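Local coordinates for cytidylyltransferase (Leptospira borgpetersenii serovar Hardjo-bovis, PDB 6OEW), which probably acts as a metal-dependent nucleotidyltransferase of the cytidylyltransferase family, transferring a nucleotidyl group, probably from CTP, to an acceptor, at residues V55-E61 with S77-A83; C109-D113 with G145-E149. All blocks are in the same frame, centred on the assembly; numbering follows the deposited sequence. Where two conformers were deposited one is given.

Interaction 1 of 2, residues V55-E61 with S77-A83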
# COMPACT_ATOMS: atom_id res chain seq x y z
N VAL A 55 7.51 -8.26 -1.47
CA VAL A 55 7.58 -9.04 -0.23
C VAL A 55 6.37 -8.66 0.62
O VAL A 55 6.06 -7.47 0.76
CB VAL A 55 8.88 -8.79 0.55
CG1 VAL A 55 9.05 -9.83 1.67
CG2 VAL A 55 10.12 -8.74 -0.42
N VAL A 56 5.70 -9.66 1.19
CA VAL A 56 4.67 -9.42 2.19
C VAL A 56 5.32 -9.48 3.57
O VAL A 56 5.99 -10.46 3.92
CB VAL A 56 3.52 -10.43 2.08
CG1 VAL A 56 2.55 -10.31 3.27
CG2 VAL A 56 2.76 -10.26 0.76
N LEU A 57 5.14 -8.41 4.34
CA LEU A 57 5.71 -8.29 5.67
C LEU A 57 4.57 -8.48 6.66
O LEU A 57 3.67 -7.64 6.74
CB LEU A 57 6.35 -6.92 5.88
CG LEU A 57 7.77 -6.65 5.36
CD1 LEU A 57 7.89 -7.01 3.87
CD2 LEU A 57 8.08 -5.20 5.63
N THR A 58 4.64 -9.54 7.46
CA THR A 58 3.56 -9.80 8.40
C THR A 58 4.16 -10.11 9.77
O THR A 58 5.35 -9.85 9.99
CB THR A 58 2.65 -10.93 7.86
OG1 THR A 58 1.46 -11.04 8.66
CG2 THR A 58 3.40 -12.27 7.83
N THR A 59 3.37 -10.61 10.72
CA THR A 59 3.88 -10.89 12.05
C THR A 59 4.23 -12.37 12.19
O THR A 59 3.93 -13.19 11.32
CB THR A 59 2.88 -10.51 13.16
OG1 THR A 59 2.02 -11.63 13.38
CG2 THR A 59 2.03 -9.29 12.76
N GLU A 60 4.82 -12.69 13.33
CA GLU A 60 5.17 -14.06 13.69
C GLU A 60 4.04 -14.79 14.42
O GLU A 60 4.22 -15.95 14.79
CB GLU A 60 6.42 -14.06 14.58
CG GLU A 60 7.63 -13.39 13.90
CD GLU A 60 8.91 -13.56 14.71
OE1 GLU A 60 9.59 -12.54 14.99
OE2 GLU A 60 9.23 -14.71 15.06
N GLU A 61 2.91 -14.13 14.62
CA GLU A 61 1.81 -14.77 15.33
C GLU A 61 1.19 -15.85 14.46
O GLU A 61 1.15 -15.76 13.23
CB GLU A 61 0.78 -13.72 15.75
CG GLU A 61 1.32 -12.78 16.82
CD GLU A 61 0.34 -11.70 17.24
OE1 GLU A 61 -0.86 -11.80 16.91
OE2 GLU A 61 0.79 -10.75 17.92
N SER A 77 7.57 -13.32 -1.83
CA SER A 77 8.31 -13.66 -0.63
C SER A 77 7.61 -13.11 0.59
O SER A 77 6.74 -12.25 0.50
CB SER A 77 9.74 -13.11 -0.71
OG SER A 77 10.39 -13.65 -1.84
N VAL A 78 7.98 -13.65 1.76
CA VAL A 78 7.33 -13.32 3.01
C VAL A 78 8.39 -13.04 4.06
O VAL A 78 9.34 -13.81 4.21
CB VAL A 78 6.44 -14.48 3.52
CG1 VAL A 78 5.79 -14.07 4.84
CG2 VAL A 78 5.39 -14.83 2.49
N PHE A 79 8.19 -11.97 4.82
CA PHE A 79 9.03 -11.66 5.97
C PHE A 79 8.13 -11.57 7.19
O PHE A 79 7.13 -10.85 7.18
CB PHE A 79 9.80 -10.35 5.79
CG PHE A 79 10.67 -10.04 6.95
CD1 PHE A 79 11.95 -10.57 7.02
CD2 PHE A 79 10.18 -9.31 8.02
CE1 PHE A 79 12.75 -10.35 8.13
CE2 PHE A 79 10.98 -9.09 9.15
CZ PHE A 79 12.26 -9.62 9.20
N ARG A 80 8.47 -12.32 8.23
CA ARG A 80 7.67 -12.38 9.45
C ARG A 80 8.47 -11.79 10.60
O ARG A 80 9.52 -12.33 10.98
CB ARG A 80 7.25 -13.82 9.73
CG ARG A 80 6.51 -14.39 8.51
CD ARG A 80 5.75 -15.67 8.81
NE ARG A 80 4.72 -15.46 9.83
CZ ARG A 80 3.82 -16.38 10.19
NH1 ARG A 80 3.81 -17.58 9.60
NH2 ARG A 80 2.93 -16.12 11.15
N GLY A 81 7.96 -10.69 11.15
CA GLY A 81 8.69 -9.95 12.17
C GLY A 81 7.77 -9.24 13.13
O GLY A 81 6.67 -9.73 13.44
N SER A 82 8.19 -8.06 13.59
CA SER A 82 7.58 -7.40 14.74
C SER A 82 6.12 -7.05 14.47
O SER A 82 5.77 -6.52 13.42
CB SER A 82 8.34 -6.13 15.09
OG SER A 82 7.67 -5.39 16.10
N ALA A 83 5.26 -7.32 15.47
CA ALA A 83 3.84 -7.02 15.28
C ALA A 83 3.58 -5.52 15.27
O ALA A 83 2.88 -5.01 14.37
CB ALA A 83 3.01 -7.72 16.37
O HOH W 1 5.22 -11.06 15.61

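Interaction 2 of 2, residues C109-D113 with G145-E149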
# COMPACT_ATOMS: atom_id res chain seq x y z
N CYS A 109 -5.22 -1.93 0.76
CA CYS A 109 -5.34 -1.25 -0.53
C CYS A 109 -5.38 -2.25 -1.68
O CYS A 109 -4.52 -2.23 -2.57
CB CYS A 109 -4.17 -0.28 -0.72
SG CYS A 109 -4.15 1.08 0.45
N PRO A 110 -6.40 -3.11 -1.72
CA PRO A 110 -6.40 -4.20 -2.70
C PRO A 110 -6.49 -3.75 -4.15
O PRO A 110 -6.14 -4.55 -5.03
CB PRO A 110 -7.63 -5.01 -2.31
CG PRO A 110 -8.55 -3.99 -1.68
CD PRO A 110 -7.61 -3.16 -0.87
N LEU A 111 -6.98 -2.53 -4.45
CA LEU A 111 -7.11 -2.07 -5.83
C LEU A 111 -5.96 -1.18 -6.26
O LEU A 111 -6.08 -0.47 -7.27
CB LEU A 111 -8.43 -1.35 -6.06
CG LEU A 111 -9.68 -2.16 -5.67
CD1 LEU A 111 -10.95 -1.48 -6.12
CD2 LEU A 111 -9.63 -3.58 -6.22
N ILE A 112 -4.85 -1.21 -5.51
CA ILE A 112 -3.66 -0.43 -5.86
C ILE A 112 -3.33 -0.61 -7.34
O ILE A 112 -3.48 -1.70 -7.89
CB ILE A 112 -2.50 -0.85 -4.95
CG1 ILE A 112 -1.38 0.19 -4.99
CG2 ILE A 112 -2.03 -2.31 -5.26
CD1 ILE A 112 -1.64 1.38 -4.07
N ASP A 113 -2.92 0.48 -7.98
CA ASP A 113 -2.68 0.51 -9.43
C ASP A 113 -1.18 0.49 -9.67
O ASP A 113 -0.45 1.39 -9.21
CB ASP A 113 -3.33 1.75 -10.06
CG ASP A 113 -3.16 1.82 -11.59
OD1 ASP A 113 -2.15 1.33 -12.13
OD2 ASP A 113 -4.02 2.40 -12.27
N GLY A 145 -6.99 4.36 -0.50
CA GLY A 145 -6.72 3.05 -1.03
C GLY A 145 -5.74 3.00 -2.18
O GLY A 145 -5.41 1.90 -2.64
N MET A 146 -5.29 4.15 -2.70
CA MET A 146 -4.20 4.18 -3.66
C MET A 146 -2.87 4.58 -3.01
O MET A 146 -1.94 4.95 -3.73
CB MET A 146 -4.48 5.17 -4.80
CG MET A 146 -5.46 4.73 -5.85
SD MET A 146 -5.16 3.11 -6.56
CE MET A 146 -6.57 2.27 -5.85
N ASP A 147 -2.77 4.50 -1.68
CA ASP A 147 -1.67 5.13 -0.96
C ASP A 147 -0.34 4.47 -1.30
O ASP A 147 -0.20 3.24 -1.22
CB ASP A 147 -1.87 5.05 0.56
CG ASP A 147 -3.17 5.68 1.04
OD1 ASP A 147 -4.05 6.06 0.23
OD2 ASP A 147 -3.32 5.78 2.27
N ILE A 148 0.64 5.29 -1.64
CA ILE A 148 1.98 4.84 -1.98
C ILE A 148 2.96 5.79 -1.33
O ILE A 148 2.82 7.01 -1.46
CB ILE A 148 2.19 4.81 -3.51
CG1 ILE A 148 1.21 3.83 -4.17
CG2 ILE A 148 3.65 4.46 -3.83
CD1 ILE A 148 1.02 4.04 -5.74
N GLU A 149 3.92 5.24 -0.61
CA GLU A 149 5.04 5.98 -0.05
C GLU A 149 6.31 5.31 -0.51
O GLU A 149 6.38 4.08 -0.57
CB GLU A 149 4.97 6.03 1.50
CG GLU A 149 3.70 6.69 1.97
CD GLU A 149 3.27 6.25 3.37
OE1 GLU A 149 3.35 5.04 3.67
OE2 GLU A 149 2.86 7.14 4.14
O HOH W 2 -7.46 -0.21 -2.92

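Interaction 1 of 2, residues V55-E61 with S77-A83
R80 sets its CG beside its backbone N (chi1 -56°) and bends at chi3 (62°), a course that carries its guanidinium back across the strand pair to the backbone O of T59. There NE and NH2 grip the same oxygen side-on: R80 NE lies 2.8 Å and R80 NH2 3.1 Å from T59 O, with the oxygen in the guanidinium plane and the NE bond the straighter. T58 and R80 run side by side, T58 CG2 lying 3.8 Å from R80 CG, while T58 OG1 bonds to A17 O. R80 NH1 makes salt bridges to D65 and E68, so the group is fixed from two directions. Beneath these side chains the backbones pair in parallel: V56 N to S77 O, F79 N to V56 O, T58 N to F79 O and G81 N to T58 O. V55 and L57 pack against CB of F79 on one face, L57 CG at 4.2 Å from F79 CB; V56, V78, T58 and R80 occupy the other. Near the end of the pair, a water bridges E60 N and G81 O, T59 CG2 rests 3.8 Å from A83 CA, and T59 OG1, also bonded to D64 OD2, accepts from E61 N at 2.9 Å, an ST turn. Helix 65-73 packs on the face bearing V56 and V78, and helix 86-96 on that bearing L57 and F79. The strand axes differ by 21° in direction, and the whole is a beta-alpha-beta unit, strand 54-59, helix 65-73 and strand 77-81, at the edge of the mostly parallel, Rossmann-like sheet expected of a GT-A family member.

Interaction 2 of 2, residues C109-D113 with G145-E149
M146 hooks its thioether back onto L111 and D113. Its CB leaves the backbone pointing away from 109-113, but bends at chi2 (-51°) and chi3 (111°) turn the chain back through CG. M146 SD lies 3.7 Å from D113 N, beside D113 CB. M146 CE ends 3.1 Å from L111 O, a close methyl-to-carbonyl approach, and also touches L111 CB. I112 answers: with CG1 anti to its backbone N (chi1 -164°), I112 CD1 reaches over the peptide of M146, 3.6 Å from M146 C, and meets CG1 of I148 at 3.8 Å. C109 lays CB and SG against the G145 carbonyl, C109 CB lying 3.2 Å from G145 O. No direct hydrogen bond joins the segments; a water accepts from L111 N and donates to G145 O. The D147 carboxylate is tied to R140 by a salt bridge, while D147 N is buried without a partner. C109 to I112 form a type I turn, and C109 follows D108, a magnesium-binding residue, which puts the contact beside the metal site. D113 N-caps helix 114-126, its OD1 accepting from K115 N and its OD2 from Y224 N. L111 and I112 lean on helix 37-45, L111 also on helix 204-214, and I148 packs on helix 114-126, just ahead of strand 149-152, antiparallel to strand 101-106.

How the interactions relate
After strand 11-16 and helix 37-45, the chain reaches interaction 1: residues 55-61 and 77-83 close a loop of 15 residues, nine of them in helix 65-73, and pair strand 54-59 with the outermost strand 77-81. Helix 86-96 and strand 101-106 follow. Interaction 2 then opens at 109-113 and closes at 145-149, a longer loop that takes in helix 114-126 and strand 133-135. The two neither nest nor cross but stand in series. Their centres lie 19 Å apart and their nearest atoms about 11 Å. Interaction 1 builds one edge of the mixed sheet; interaction 2 joins loops near the chain's centre, next to the metal-binding region.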